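Local coordinates for protein-S-isoprenylcysteine O-methyltransferase (PDB 5V7P) that methylates the C-terminal isoprenylcysteine of prenylated proteins in the endoplasmic reticulum membrane, taking the methyl group from S-adenosylmethionine, at residues W139-I144 against P229-A234. Sequence-based numbering, arbitrary orientation.
Sequences WVEFFI and PLCIPA. With D10 (decane), chain J; D10 (decane), chain I; UND (undecane), chain K.
The carboxylate of E141 meets the backbone of L230: L230 N approaches OE2 from the syn side, tilted about 20° from the carboxylate plane, and donates a nearly straight hydrogen bond (N to OE2 2.9 Å, 162° at the hydrogen). OE1 takes a second, weak one from C231 N at 3.2 Å, and C231 SG lies equally close to that oxygen. L230 CB packs against the carboxylate carbon, E141 CD, at 3.6 Å. Further round helix 129-148, the W139 ring has one decane over a face, offset toward the rim, and a second decane at its edge, while F143 carries F142 CD2 over the centre of one face, 3.8 Å above the plane. E141 reaches across because CG stands anti to the backbone N (chi1 179°) and the chain stays extended beyond it. In this all-helical membrane enzyme the side chain thus ties helix 129-148, inferred to span the membrane, to the residues leading into helix 231-258, with P229 at the end of a stretch inferred to be lumenal. The amides there are likely to favour a charged carboxylate, though E145 brings a second acid close to OE2. With an alanine in place of E141, the amides of L230 and C231 are likely to lose this acceptor, and a gap would probably open beside L230 CB. Undecane lies against both segments: L230 CD1 touches its C6 at 3.9 Å, and from helix 129-148 I144 CG2 meets its C11 at 3.7 Å. On the protein side, N228 also packs on E141, and C231 rests on S138 and on Q223 of helix 210-225.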
loop_
_atom_site.group_PDB
_atom_site.type_symbol
_atom_site.label_atom_id
_atom_site.label_comp_id
_atom_site.label_asym_id
_atom_site.label_seq_id
_atom_site.Cartn_x
_atom_site.Cartn_y
_atom_site.Cartn_z
ATOM N N TRP A 139 -9.605 3.676 -15.269
ATOM C CA TRP A 139 -10.960 4.199 -15.400
ATOM C C TRP A 139 -11.209 4.718 -16.809
ATOM O O TRP A 139 -12.279 4.481 -17.383
ATOM C CB TRP A 139 -11.203 5.315 -14.383
ATOM C CG TRP A 139 -10.961 4.927 -12.963
ATOM C CD1 TRP A 139 -10.829 3.664 -12.462
ATOM C CD2 TRP A 139 -10.817 5.817 -11.851
ATOM N NE1 TRP A 139 -10.612 3.714 -11.106
ATOM C CE2 TRP A 139 -10.599 5.025 -10.707
ATOM C CE3 TRP A 139 -10.850 7.207 -11.712
ATOM C CZ2 TRP A 139 -10.417 5.577 -9.441
ATOM C CZ3 TRP A 139 -10.669 7.754 -10.456
ATOM C CH2 TRP A 139 -10.454 6.940 -9.337
ATOM N N VAL A 140 -10.239 5.435 -17.383
ATOM C CA VAL A 140 -10.442 6.004 -18.709
ATOM C C VAL A 140 -10.465 4.902 -19.760
ATOM O O VAL A 140 -11.260 4.947 -20.706
ATOM C CB VAL A 140 -9.369 7.068 -19.018
ATOM C CG1 VAL A 140 -9.297 8.099 -17.896
ATOM C CG2 VAL A 140 -8.009 6.432 -19.251
ATOM N N GLU A 141 -9.607 3.890 -19.610
ATOM C CA GLU A 141 -9.640 2.768 -20.543
ATOM C C GLU A 141 -11.016 2.121 -20.551
ATOM O O GLU A 141 -11.599 1.885 -21.616
ATOM C CB GLU A 141 -8.572 1.731 -20.190
ATOM C CG GLU A 141 -8.589 0.534 -21.141
ATOM C CD GLU A 141 -7.604 -0.554 -20.779
ATOM O OE1 GLU A 141 -6.788 -0.347 -19.859
ATOM O OE2 GLU A 141 -7.654 -1.624 -21.417
ATOM N N PHE A 142 -11.552 1.822 -19.366
ATOM C CA PHE A 142 -12.858 1.180 -19.289
ATOM C C PHE A 142 -13.908 1.988 -20.040
ATOM O O PHE A 142 -14.595 1.464 -20.924
ATOM C CB PHE A 142 -13.270 0.992 -17.829
ATOM C CG PHE A 142 -14.633 0.372 -17.663
ATOM C CD1 PHE A 142 -14.783 -1.005 -17.640
ATOM C CD2 PHE A 142 -15.762 1.167 -17.541
ATOM C CE1 PHE A 142 -16.033 -1.579 -17.495
ATOM C CE2 PHE A 142 -17.013 0.598 -17.396
ATOM C CZ PHE A 142 -17.150 -0.776 -17.372
ATOM N N PHE A 143 -14.031 3.277 -19.718
ATOM C CA PHE A 143 -15.118 4.077 -20.268
ATOM C C PHE A 143 -14.893 4.440 -21.732
ATOM O O PHE A 143 -15.864 4.567 -22.484
ATOM C CB PHE A 143 -15.317 5.337 -19.425
ATOM C CG PHE A 143 -15.956 5.064 -18.097
ATOM C CD1 PHE A 143 -17.307 4.769 -18.017
ATOM C CD2 PHE A 143 -15.206 5.075 -16.934
ATOM C CE1 PHE A 143 -17.899 4.503 -16.800
ATOM C CE2 PHE A 143 -15.793 4.811 -15.714
ATOM C CZ PHE A 143 -17.143 4.522 -15.647
ATOM N N ILE A 144 -13.640 4.607 -22.157
ATOM C CA ILE A 144 -13.368 4.757 -23.584
ATOM C C ILE A 144 -13.679 3.455 -24.311
ATOM O O ILE A 144 -14.316 3.453 -25.371
ATOM C CB ILE A 144 -11.911 5.205 -23.814
ATOM C CG1 ILE A 144 -11.731 6.651 -23.341
ATOM C CG2 ILE A 144 -11.525 5.074 -25.293
ATOM C CD1 ILE A 144 -10.314 7.197 -23.484
ATOM N N PRO A 229 -7.961 -4.808 -21.469
ATOM C CA PRO A 229 -6.832 -5.544 -22.062
ATOM C C PRO A 229 -5.501 -4.818 -21.973
ATOM O O PRO A 229 -4.455 -5.468 -22.089
ATOM C CB PRO A 229 -7.265 -5.739 -23.522
ATOM C CG PRO A 229 -8.262 -4.664 -23.774
ATOM C CD PRO A 229 -8.972 -4.442 -22.476
ATOM N N LEU A 230 -5.493 -3.501 -21.777
ATOM C CA LEU A 230 -4.232 -2.779 -21.649
ATOM C C LEU A 230 -3.715 -2.770 -20.214
ATOM O O LEU A 230 -2.507 -2.900 -19.991
ATOM C CB LEU A 230 -4.392 -1.339 -22.148
ATOM C CG LEU A 230 -4.836 -1.159 -23.603
ATOM C CD1 LEU A 230 -4.973 0.322 -23.927
ATOM C CD2 LEU A 230 -3.866 -1.830 -24.568
ATOM N N CYS A 231 -4.606 -2.627 -19.234
ATOM C CA CYS A 231 -4.171 -2.497 -17.848
ATOM C C CYS A 231 -3.777 -3.832 -17.232
ATOM O O CYS A 231 -2.954 -3.857 -16.311
ATOM C CB CYS A 231 -5.272 -1.849 -17.008
ATOM S SG CYS A 231 -5.282 -0.038 -17.073
ATOM N N ILE A 232 -4.341 -4.938 -17.711
ATOM C CA ILE A 232 -4.070 -6.248 -17.124
ATOM C C ILE A 232 -2.572 -6.523 -17.196
ATOM O O ILE A 232 -1.950 -6.768 -16.152
ATOM C CB ILE A 232 -4.894 -7.355 -17.806
ATOM C CG1 ILE A 232 -6.338 -7.314 -17.304
ATOM C CG2 ILE A 232 -4.284 -8.740 -17.545
ATOM C CD1 ILE A 232 -7.298 -8.209 -18.083
ATOM N N PRO A 233 -1.940 -6.485 -18.373
ATOM C CA PRO A 233 -0.488 -6.723 -18.396
ATOM C C PRO A 233 0.302 -5.638 -17.689
ATOM O O PRO A 233 1.286 -5.939 -17.003
ATOM C CB PRO A 233 -0.162 -6.781 -19.897
ATOM C CG PRO A 233 -1.475 -6.935 -20.585
ATOM C CD PRO A 233 -2.458 -6.231 -19.726
ATOM N N ALA A 234 -0.096 -4.375 -17.848
ATOM C CA ALA A 234 0.609 -3.281 -17.187
ATOM C C ALA A 234 0.563 -3.442 -15.673
ATOM O O ALA A 234 1.585 -3.303 -14.990
ATOM C CB ALA A 234 0.003 -1.943 -17.608
HETATM C C1 D10 J . -15.102 6.760 -10.977
HETATM C C2 D10 J . -14.574 6.842 -9.546
HETATM C C3 D10 J . -14.149 5.456 -9.061
HETATM C C4 D10 J . -13.592 5.579 -7.644
HETATM C C5 D10 J . -13.128 4.215 -7.140
HETATM C C6 D10 J . -12.476 4.392 -5.769
HETATM C C7 D10 J . -12.073 3.031 -5.207
HETATM C C8 D10 J . -11.097 3.226 -4.046
HETATM C C9 D10 J . -11.818 3.892 -2.876
HETATM C C3 D10 I . -11.680 11.314 -12.207
HETATM C C4 D10 I . -11.585 11.041 -13.706
HETATM C C5 D10 I . -12.478 9.858 -14.077
HETATM C C6 D10 I . -12.380 9.596 -15.579
HETATM C C7 D10 I . -13.282 8.423 -15.955
HETATM C C8 D10 I . -13.350 8.301 -17.476
HETATM C C1 UND K . -0.685 2.812 -16.994
HETATM C C2 UND K . -0.625 2.666 -18.512
HETATM C C3 UND K . -1.773 1.776 -18.987
HETATM C C4 UND K . -2.206 2.153 -20.405
HETATM C C5 UND K . -3.719 2.374 -20.454
HETATM C C6 UND K . -4.084 3.294 -21.618
HETATM C C7 UND K . -5.409 3.988 -21.305
HETATM C C8 UND K . -5.767 4.951 -22.434
HETATM C C9 UND K . -6.248 4.162 -23.653
HETATM C C10 UND K . -7.717 4.470 -23.943
HETATM C C11 UND K . -8.348 3.295 -24.689
#